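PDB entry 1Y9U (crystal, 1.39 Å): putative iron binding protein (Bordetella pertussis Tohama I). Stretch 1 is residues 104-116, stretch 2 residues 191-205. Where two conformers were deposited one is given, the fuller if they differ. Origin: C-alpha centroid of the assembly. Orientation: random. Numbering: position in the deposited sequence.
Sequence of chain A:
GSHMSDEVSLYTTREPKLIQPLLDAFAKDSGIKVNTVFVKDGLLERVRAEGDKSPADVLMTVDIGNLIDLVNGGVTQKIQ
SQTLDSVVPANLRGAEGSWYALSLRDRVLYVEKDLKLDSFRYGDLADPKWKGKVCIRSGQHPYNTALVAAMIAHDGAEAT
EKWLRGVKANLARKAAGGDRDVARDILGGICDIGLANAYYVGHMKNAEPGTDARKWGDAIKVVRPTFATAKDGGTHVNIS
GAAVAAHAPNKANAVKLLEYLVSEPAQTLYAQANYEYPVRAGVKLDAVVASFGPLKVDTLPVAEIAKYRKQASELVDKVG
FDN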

ATOM      1  N   LEU A 104       5.562   0.959  -1.677  1.00  9.79           N
ATOM      2  CA  LEU A 104       4.379   1.634  -2.204  1.00 10.27           C
ATOM      3  C   LEU A 104       3.396   0.615  -2.742  1.00 10.46           C
ATOM      4  O   LEU A 104       3.792  -0.335  -3.430  1.00  9.98           O
ATOM      5  N   ARG A 105       2.117   0.858  -2.470  1.00 10.27           N
ATOM      6  CA  ARG A 105       0.992   0.003  -2.858  1.00 10.47           C
ATOM      7  C   ARG A 105       0.020   0.850  -3.664  1.00 10.18           C
ATOM      8  O   ARG A 105      -0.904   1.442  -3.120  1.00 10.08           O
ATOM      9  N   ASP A 106       0.260   0.895  -4.965  1.00  9.97           N
ATOM     10  CA  ASP A 106      -0.502   1.702  -5.892  1.00  9.88           C
ATOM     11  C   ASP A 106      -1.796   1.051  -6.286  1.00  8.84           C
ATOM     12  O   ASP A 106      -1.856  -0.164  -6.545  1.00  9.21           O
ATOM     13  N   ARG A 107      -2.833   1.873  -6.322  1.00  8.39           N
ATOM     14  CA  ARG A 107      -4.162   1.409  -6.668  1.00  8.39           C
ATOM     15  C   ARG A 107      -4.441   1.839  -8.100  1.00  8.66           C
ATOM     16  O   ARG A 107      -4.448   3.019  -8.407  1.00  9.00           O
ATOM     17  N   VAL A 108      -4.572   0.847  -8.978  1.00  8.45           N
ATOM     18  CA  VAL A 108      -4.535   1.054 -10.415  1.00  8.79           C
ATOM     19  C   VAL A 108      -5.812   0.541 -11.084  1.00  8.26           C
ATOM     20  O   VAL A 108      -6.735   0.082 -10.429  1.00  8.61           O
ATOM     21  N   LEU A 109      -5.848   0.626 -12.411  1.00  8.43           N
ATOM     22  CA  LEU A 109      -6.955   0.140 -13.205  1.00  8.68           C
ATOM     23  C   LEU A 109      -6.543  -1.149 -13.892  1.00  8.73           C
ATOM     24  O   LEU A 109      -5.580  -1.174 -14.651  1.00  9.98           O
ATOM     25  N   TYR A 110      -7.237  -2.237 -13.587  1.00  9.10           N
ATOM     26  CA  TYR A 110      -7.112  -3.460 -14.373  1.00  8.70           C
ATOM     27  C   TYR A 110      -7.962  -3.287 -15.605  1.00  8.73           C
ATOM     28  O   TYR A 110      -9.076  -2.791 -15.491  1.00  8.77           O
ATOM     29  N   VAL A 111      -7.441  -3.664 -16.768  1.00  8.72           N
ATOM     30  CA  VAL A 111      -8.092  -3.418 -18.046  1.00  9.44           C
ATOM     31  C   VAL A 111      -8.030  -4.680 -18.888  1.00  9.85           C
ATOM     32  O   VAL A 111      -6.969  -5.296 -18.990  1.00  9.38           O
ATOM     33  N   GLU A 112      -9.128  -5.043 -19.541  1.00  9.68           N
ATOM     34  CA  GLU A 112      -9.114  -6.161 -20.477  1.00  9.89           C
ATOM     35  C   GLU A 112      -7.941  -5.966 -21.433  1.00 10.19           C
ATOM     36  O   GLU A 112      -7.727  -4.856 -21.928  1.00 10.39           O
ATOM     37  N   LYS A 113      -7.190  -7.031 -21.704  1.00 10.41           N
ATOM     38  CA  LYS A 113      -5.880  -6.883 -22.310  1.00 10.95           C
ATOM     39  C   LYS A 113      -5.849  -6.162 -23.662  1.00 11.21           C
ATOM     40  O   LYS A 113      -4.847  -5.547 -23.994  1.00 12.47           O
ATOM     41  N   ASP A 114      -6.927  -6.232 -24.421  1.00 11.04           N
ATOM     42  CA  ASP A 114      -6.959  -5.602 -25.745  1.00 12.05           C
ATOM     43  C   ASP A 114      -7.817  -4.353 -25.848  1.00 12.73           C
ATOM     44  O   ASP A 114      -7.991  -3.798 -26.927  1.00 14.03           O
ATOM     45  N   LEU A 115      -8.341  -3.873 -24.729  1.00 12.94           N
ATOM     46  CA  LEU A 115      -9.125  -2.639 -24.750  1.00 13.89           C
ATOM     47  C   LEU A 115      -8.224  -1.480 -25.134  1.00 15.03           C
ATOM     48  O   LEU A 115      -7.098  -1.379 -24.683  1.00 15.18           O
ATOM     49  N   LYS A 116      -8.727  -0.593 -25.977  1.00 16.41           N
ATOM     50  CA  LYS A 116      -7.982   0.581 -26.364  1.00 18.49           C
ATOM     51  C   LYS A 116      -8.144   1.636 -25.275  1.00 18.67           C
ATOM     52  O   LYS A 116      -9.132   2.358 -25.228  1.00 19.65           O
ATOM     53  N   CYS A 191     -17.039  -7.429 -16.661  1.00 12.30           N
ATOM     54  CA  CYS A 191     -16.599  -6.045 -16.716  1.00 11.89           C
ATOM     55  C   CYS A 191     -15.391  -5.907 -17.626  1.00 11.65           C
ATOM     56  O   CYS A 191     -14.754  -6.899 -17.991  1.00 12.10           O
ATOM     57  N   ASP A 192     -15.091  -4.684 -18.034  1.00 10.67           N
ATOM     58  CA  ASP A 192     -13.935  -4.385 -18.872  1.00 11.21           C
ATOM     59  C   ASP A 192     -12.771  -3.784 -18.086  1.00 10.94           C
ATOM     60  O   ASP A 192     -11.633  -3.909 -18.488  1.00 11.28           O
ATOM     61  N   ILE A 193     -13.086  -3.074 -17.007  1.00  9.84           N
ATOM     62  CA  ILE A 193     -12.091  -2.383 -16.196  1.00  9.46           C
ATOM     63  C   ILE A 193     -12.476  -2.468 -14.726  1.00  8.72           C
ATOM     64  O   ILE A 193     -13.614  -2.753 -14.384  1.00  9.20           O
ATOM     65  N   GLY A 194     -11.525  -2.204 -13.842  1.00  8.66           N
ATOM     66  CA  GLY A 194     -11.840  -2.103 -12.420  1.00  8.93           C
ATOM     67  C   GLY A 194     -10.672  -1.589 -11.635  1.00  8.54           C
ATOM     68  O   GLY A 194      -9.551  -1.646 -12.112  1.00  9.00           O
ATOM     69  N   LEU A 195     -10.924  -1.108 -10.428  1.00  8.87           N
ATOM     70  CA  LEU A 195      -9.852  -0.593  -9.578  1.00  9.23           C
ATOM     71  C   LEU A 195      -9.406  -1.681  -8.642  1.00  8.91           C
ATOM     72  O   LEU A 195     -10.229  -2.354  -8.027  1.00  9.54           O
ATOM     73  N   ALA A 196      -8.093  -1.853  -8.551  1.00  9.01           N
ATOM     74  CA  ALA A 196      -7.483  -2.886  -7.729  1.00  8.62           C
ATOM     75  C   ALA A 196      -5.988  -2.605  -7.623  1.00  8.28           C
ATOM     76  O   ALA A 196      -5.434  -1.821  -8.390  1.00  8.89           O
ATOM     77  N   ASN A 197      -5.318  -3.218  -6.652  1.00  7.95           N
ATOM     78  CA  ASN A 197      -3.935  -2.876  -6.390  1.00  8.09           C
ATOM     79  C   ASN A 197      -2.972  -3.589  -7.364  1.00  7.60           C
ATOM     80  O   ASN A 197      -3.151  -4.759  -7.706  1.00  7.53           O
ATOM     81  N   ALA A 198      -1.929  -2.880  -7.784  1.00  7.96           N
ATOM     82  CA  ALA A 198      -1.011  -3.370  -8.802  1.00  8.74           C
ATOM     83  C   ALA A 198      -0.261  -4.624  -8.388  1.00 10.34           C
ATOM     84  O   ALA A 198       0.013  -5.501  -9.186  1.00  9.46           O
ATOM     85  N   TYR A 199       0.286  -4.695  -7.142  0.50 12.83           N
ATOM     86  CA  TYR A 199       0.989  -6.012  -6.604  0.50 12.98           C
ATOM     87  C   TYR A 199       0.179  -7.321  -6.854  0.50 13.48           C
ATOM     88  O   TYR A 199       0.753  -8.413  -7.076  0.50 15.02           O
ATOM     89  N   TYR A 200      -1.138  -7.255  -6.821  1.00  9.98           N
ATOM     90  CA  TYR A 200      -1.841  -8.496  -7.096  1.00  9.35           C
ATOM     91  C   TYR A 200      -1.612  -8.969  -8.538  1.00  9.00           C
ATOM     92  O   TYR A 200      -1.631 -10.174  -8.812  1.00  9.21           O
ATOM     93  N   VAL A 201      -1.379  -8.033  -9.456  1.00  8.74           N
ATOM     94  CA  VAL A 201      -1.069  -8.360 -10.840  1.00  9.14           C
ATOM     95  C   VAL A 201       0.358  -8.926 -10.897  1.00  8.70           C
ATOM     96  O   VAL A 201       0.625  -9.834 -11.682  1.00  9.75           O
ATOM     97  N   GLY A 202       1.274  -8.425 -10.063  1.00  9.13           N
ATOM     98  CA  GLY A 202       2.572  -9.053  -9.879  1.00  9.61           C
ATOM     99  C   GLY A 202       2.418 -10.515  -9.488  1.00  9.26           C
ATOM    100  O   GLY A 202       3.073 -11.388 -10.064  1.00 10.21           O
ATOM    101  N   HIS A 203       1.539 -10.828  -8.535  1.00  9.24           N
ATOM    102  CA  HIS A 203       1.288 -12.209  -8.142  1.00  9.65           C
ATOM    103  C   HIS A 203       0.701 -13.016  -9.280  1.00  9.36           C
ATOM    104  O   HIS A 203       1.188 -14.095  -9.585  1.00 11.32           O
ATOM    105  N   MET A 204      -0.344 -12.517  -9.913  1.00  9.20           N
ATOM    106  CA  MET A 204      -1.042 -13.309 -10.905  1.00  8.86           C
ATOM    107  C   MET A 204      -0.221 -13.591 -12.164  1.00  8.65           C
ATOM    108  O   MET A 204      -0.200 -14.725 -12.649  1.00  9.67           O
ATOM    109  N   LYS A 205       0.447 -12.571 -12.682  1.00  8.19           N
ATOM    110  CA  LYS A 205       1.224 -12.723 -13.907  1.00  8.27           C
ATOM    111  C   LYS A 205       2.489 -13.543 -13.691  1.00  8.37           C
ATOM    112  O   LYS A 205       2.990 -14.172 -14.638  1.00 10.05           O
TER

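A large side chain on a β-sheet needs a hollow to lie in, and small residues on the neighbouring strand often provide it. The pairing of strand 104-112 with strand 193-197 is a compact example. The strands run antiparallel and are joined by backbone hydrogen bonds, among them Val108 N to Ala196 O (2.9 Å) and Tyr110 N to Gly194 O (2.8 Å). This register places Val108 and Tyr110 on the same face of the sheet as Ala196 and the side-chain-free Gly194.

The principal bump is Tyr110, which gives up more area to the other stretch than any other residue here. With chi1 in the m well, its ring sweeps back over the partner strand. Ala196, whose side chain is a lone methyl, leaves room for it: its CB sits 3.5 Å from the centroid of the Tyr110 ring, over the ring face, in a CH-π contact. The helix that follows the strand closes the pocket. Val201, in rotamer t, brings CG2 to 3.3 Å from Tyr110 CE1, while Met204 (m, t, m) reaches the other ortho-to-hydroxyl carbon, with its CE 4.1 Å from Tyr110 CE2. At the tip, Tyr110 OH donates a hydrogen bond to Asn197 O (2.7 Å), so the buried hydroxyl is satisfied by a backbone carbonyl near the strand-to-helix junction. Beside this pocket, Val108 (m) rests CG2 against Ala198 CB at 3.9 Å.

The opposite face carries Arg107, Leu109 and Val111 against Asn197, Leu195 and Ile193. Here branched side chains mesh: Leu109 (t, p) sends CD1 between two neighbours, 4.0 Å from Ile193 CB and 4.2 Å from Leu195 CD2. Ile193 (p, t) is met in turn by Val111 (t), CG2 to CG2 at 4.2 Å, and by Leu115 (t, p), whose CD2 lies 3.8 Å from Ile193 CG2. The turn from Glu112 to Leu115 thus brings a further leucine back onto the isoleucine.

At the other end the packing becomes polar. Arg107, extended from a t chi1, lays one guanidinium face over Leu195 O and Ala196 CA, while its NH1 donates to Asn197 OD1 (2.9 Å), near the guanidinium plane. Asn197 (m) also meets water 1 through ND2, a weak bond of 3.2 Å; that water donates weakly to Arg105 O at 3.3 Å. Arg105 (m, t, p) turns its guanidinium so that Tyr199 CE2 lies over one face. Water 2 sits near the start of the helix, its oxygen 2.9 Å from Asp106 O, and accepts from Tyr199 N (3.0 Å).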

ATOM      1  CB  LEU A 104       4.730   2.617  -3.319  1.00 11.00           C
ATOM      2  CG  LEU A 104       5.902   3.552  -3.024  1.00 13.34           C
ATOM      3  CD1 LEU A 104       6.135   4.474  -4.211  1.00 14.19           C
ATOM      4  CD2 LEU A 104       5.684   4.344  -1.749  1.00 13.57           C
ATOM      5  CB  ARG A 105       0.365  -0.530  -1.586  1.00 11.18           C
ATOM      6  CG  ARG A 105       1.301  -1.514  -0.870  1.00 11.25           C
ATOM      7  CD  ARG A 105       0.979  -1.735   0.573  1.00 11.72           C
ATOM      8  NE  ARG A 105      -0.372  -2.221   0.807  1.00 12.60           N
ATOM      9  CZ  ARG A 105      -0.728  -3.497   0.899  1.00 13.79           C
ATOM     10  NH1 ARG A 105       0.130  -4.493   0.774  1.00 13.14           N
ATOM     11  NH2 ARG A 105      -1.990  -3.782   1.133  1.00 15.73           N
ATOM     12  CB  ASP A 106       0.305   2.128  -7.129  1.00  9.96           C
ATOM     13  CG  ASP A 106       0.998   1.003  -7.859  1.00 11.22           C
ATOM     14  OD1 ASP A 106       1.621   0.127  -7.227  1.00 12.45           O
ATOM     15  OD2 ASP A 106       1.029   1.003  -9.087  1.00 11.15           O
ATOM     16  CB  ARG A 107      -5.201   1.931  -5.684  1.00  9.05           C
ATOM     17  CG  ARG A 107      -6.543   1.246  -5.805  1.00 10.30           C
ATOM     18  CD  ARG A 107      -7.308   1.173  -4.467  1.00  9.67           C
ATOM     19  NE  ARG A 107      -8.516   0.349  -4.479  1.00 10.60           N
ATOM     20  CZ  ARG A 107      -8.501  -0.978  -4.451  1.00 10.41           C
ATOM     21  NH1 ARG A 107      -7.362  -1.648  -4.452  1.00 11.03           N
ATOM     22  NH2 ARG A 107      -9.642  -1.641  -4.419  1.00 11.92           N
ATOM     23  CB  VAL A 108      -3.261   0.393 -11.003  1.00  8.87           C
ATOM     24  CG1 VAL A 108      -1.985   0.919 -10.299  1.00  9.82           C
ATOM     25  CG2 VAL A 108      -3.313  -1.118 -10.895  1.00  9.42           C
ATOM     26  CB  LEU A 109      -7.349   1.176 -14.251  1.00  8.83           C
ATOM     27  CG  LEU A 109      -8.729   0.986 -14.888  1.00  9.03           C
ATOM     28  CD1 LEU A 109      -9.870   1.295 -13.902  1.00  8.72           C
ATOM     29  CD2 LEU A 109      -8.868   1.825 -16.146  1.00  9.46           C
ATOM     30  CB  TYR A 110      -7.632  -4.659 -13.619  1.00  8.58           C
ATOM     31  CG  TYR A 110      -6.897  -5.082 -12.353  1.00  7.58           C
ATOM     32  CD1 TYR A 110      -5.835  -4.364 -11.811  1.00  7.91           C
ATOM     33  CD2 TYR A 110      -7.305  -6.247 -11.679  1.00  7.90           C
ATOM     34  CE1 TYR A 110      -5.223  -4.782 -10.632  1.00  7.70           C
ATOM     35  CE2 TYR A 110      -6.692  -6.665 -10.527  1.00  8.70           C
ATOM     36  CZ  TYR A 110      -5.629  -5.947 -10.016  1.00  7.77           C
ATOM     37  OH  TYR A 110      -5.081  -6.349  -8.813  1.00  8.90           O
ATOM     38  CB  VAL A 111      -7.395  -2.269 -18.807  1.00 10.22           C
ATOM     39  CG1 VAL A 111      -8.059  -2.016 -20.148  1.00 11.03           C
ATOM     40  CG2 VAL A 111      -7.357  -1.000 -17.931  1.00 10.67           C
ATOM     41  CB  GLU A 112     -10.420  -6.208 -21.252  1.00 10.94           C
ATOM     42  CG  GLU A 112     -10.731  -7.554 -21.881  1.00 11.45           C
ATOM     43  CD  GLU A 112      -9.981  -7.840 -23.177  1.00 12.39           C
ATOM     44  OE1 GLU A 112      -9.611  -6.887 -23.893  1.00 12.63           O
ATOM     45  OE2 GLU A 112      -9.762  -9.052 -23.446  1.00 15.69           O
ATOM     46  CB  LYS A 113      -5.195  -8.246 -22.444  1.00 11.61           C
ATOM     47  CG  LYS A 113      -5.889  -9.173 -23.445  1.00 12.70           C
ATOM     48  CD  LYS A 113      -5.336 -10.587 -23.392  1.00 13.57           C
ATOM     49  CE  LYS A 113      -6.035 -11.525 -24.368  1.00 14.54           C
ATOM     50  NZ  LYS A 113      -5.691 -11.206 -25.793  1.00 18.28           N
ATOM     51  CB  ASP A 114      -7.440  -6.609 -26.782  1.00 12.94           C
ATOM     52  CG  ASP A 114      -6.501  -7.779 -26.922  1.00 13.32           C
ATOM     53  OD1 ASP A 114      -5.283  -7.528 -27.077  1.00 16.21           O
ATOM     54  OD2 ASP A 114      -6.917  -8.957 -26.889  1.00 14.29           O
ATOM     55  CB  LEU A 115      -9.749  -2.407 -23.368  1.00 14.28           C
ATOM     56  CG  LEU A 115     -11.022  -1.572 -23.299  1.00 16.51           C
ATOM     57  CD1 LEU A 115     -12.181  -2.359 -23.878  1.00 20.90           C
ATOM     58  CD2 LEU A 115     -11.340  -1.199 -21.866  1.00 17.97           C
ATOM     59  CB  LYS A 116      -8.456   1.110 -27.728  1.00 19.89           C
ATOM     60  CG  LYS A 116      -7.389   0.996 -28.809  1.00 24.96           C
ATOM     61  CD  LYS A 116      -6.945  -0.439 -29.075  1.00 28.91           C
ATOM     62  CE  LYS A 116      -5.765  -0.481 -30.053  1.00 31.44           C
ATOM     63  NZ  LYS A 116      -4.634  -1.357 -29.599  1.00 33.00           N
ATOM     64  CB  CYS A 191     -16.276  -5.505 -15.316  1.00 12.79           C
ATOM     65  SG  CYS A 191     -15.204  -6.578 -14.340  1.00 13.70           S
ATOM     66  CB  ASP A 192     -14.318  -3.431 -20.013  1.00 12.59           C
ATOM     67  CG  ASP A 192     -15.205  -4.087 -21.039  1.00 15.64           C
ATOM     68  OD1 ASP A 192     -15.205  -5.335 -21.139  1.00 19.84           O
ATOM     69  OD2 ASP A 192     -15.936  -3.398 -21.768  1.00 21.13           O
ATOM     70  CB  ILE A 193     -11.931  -0.878 -16.602  1.00  9.86           C
ATOM     71  CG1 ILE A 193     -13.198  -0.067 -16.274  1.00 10.05           C
ATOM     72  CG2 ILE A 193     -11.561  -0.741 -18.065  1.00 10.39           C
ATOM     73  CD1 ILE A 193     -13.061   1.417 -16.652  1.00 10.45           C
ATOM     74  CB  LEU A 195     -10.327   0.597  -8.732  1.00 10.21           C
ATOM     75  CG  LEU A 195     -10.472   1.936  -9.436  1.00 11.68           C
ATOM     76  CD1 LEU A 195     -11.135   2.942  -8.489  1.00 13.89           C
ATOM     77  CD2 LEU A 195      -9.122   2.440  -9.913  1.00 14.24           C
ATOM     78  CB  ALA A 196      -7.753  -4.258  -8.301  1.00  9.03           C
ATOM     79  CB  ASN A 197      -3.560  -3.163  -4.967  1.00  8.59           C
ATOM     80  CG  ASN A 197      -4.075  -2.126  -4.010  1.00 10.97           C
ATOM     81  OD1 ASN A 197      -4.562  -1.114  -4.412  1.00 13.12           O
ATOM     82  ND2 ASN A 197      -3.977  -2.405  -2.720  1.00 15.29           N
ATOM     83  CB  ALA A 198      -0.023  -2.278  -9.123  1.00  8.46           C
ATOM     84  CB  TYR A 199       1.484  -5.976  -5.077  0.50 12.35           C
ATOM     85  CG  TYR A 199       0.368  -5.868  -3.990  0.50 13.39           C
ATOM     86  CD1 TYR A 199      -0.319  -6.995  -3.617  0.50 15.06           C
ATOM     87  CD2 TYR A 199       0.045  -4.688  -3.358  0.50 14.86           C
ATOM     88  CE1 TYR A 199      -1.306  -6.962  -2.671  0.50 16.16           C
ATOM     89  CE2 TYR A 199      -1.015  -4.665  -2.398  0.50 13.68           C
ATOM     90  CZ  TYR A 199      -1.619  -5.807  -2.076  0.50 14.42           C
ATOM     91  OH  TYR A 199      -2.621  -5.677  -1.141  0.50 18.29           O
ATOM     92  CB  TYR A 200      -3.328  -8.393  -6.877  1.00  8.80           C
ATOM     93  CG  TYR A 200      -3.719  -8.166  -5.440  1.00  8.71           C
ATOM     94  CD1 TYR A 200      -4.329  -6.977  -5.031  1.00  9.30           C
ATOM     95  CD2 TYR A 200      -3.492  -9.133  -4.476  1.00  9.81           C
ATOM     96  CE1 TYR A 200      -4.694  -6.776  -3.727  1.00 10.05           C
ATOM     97  CE2 TYR A 200      -3.868  -8.938  -3.173  1.00 10.79           C
ATOM     98  CZ  TYR A 200      -4.477  -7.758  -2.809  1.00 10.69           C
ATOM     99  OH  TYR A 200      -4.837  -7.572  -1.496  1.00 14.01           O
ATOM    100  CB  VAL A 201      -1.243  -7.146 -11.770  1.00  9.27           C
ATOM    101  CG1 VAL A 201      -0.991  -7.555 -13.230  1.00 10.44           C
ATOM    102  CG2 VAL A 201      -2.617  -6.531 -11.592  1.00 10.56           C
ATOM    103  CB  HIS A 203       0.351 -12.252  -6.940  1.00  9.95           C
ATOM    104  CG  HIS A 203       1.008 -11.865  -5.649  1.00 10.57           C
ATOM    105  ND1 HIS A 203       1.882 -12.697  -4.982  1.00 12.46           N
ATOM    106  CD2 HIS A 203       0.936 -10.734  -4.916  1.00 12.22           C
ATOM    107  CE1 HIS A 203       2.320 -12.091  -3.896  1.00 12.75           C
ATOM    108  NE2 HIS A 203       1.765 -10.898  -3.833  1.00 12.11           N
ATOM    109  CB  MET A 204      -2.357 -12.653 -11.274  1.00  9.40           C
ATOM    110  CG  MET A 204      -3.400 -12.664 -10.137  1.00  9.52           C
ATOM    111  SD  MET A 204      -5.010 -11.963 -10.603  1.00 10.94           S
ATOM    112  CE  MET A 204      -4.616 -10.231 -10.637  1.00 10.78           C
ATOM    113  CB  LYS A 205       1.536 -11.376 -14.551  1.00  8.54           C
ATOM    114  CG  LYS A 205       0.330 -10.708 -15.171  1.00  8.43           C
ATOM    115  CD  LYS A 205       0.665  -9.399 -15.873  1.00  8.88           C
ATOM    116  CE  LYS A 205      -0.538  -8.776 -16.633  1.00  9.35           C
ATOM    117  NZ  LYS A 205      -0.804  -9.432 -17.940  1.00  9.84           N
TER
HETATM  118  O   HOH W   1      -3.642   0.481  -1.495  1.00 17.14           O
HETATM  119  O   HOH W   2       0.001  -2.146  -5.577  1.00 16.11           O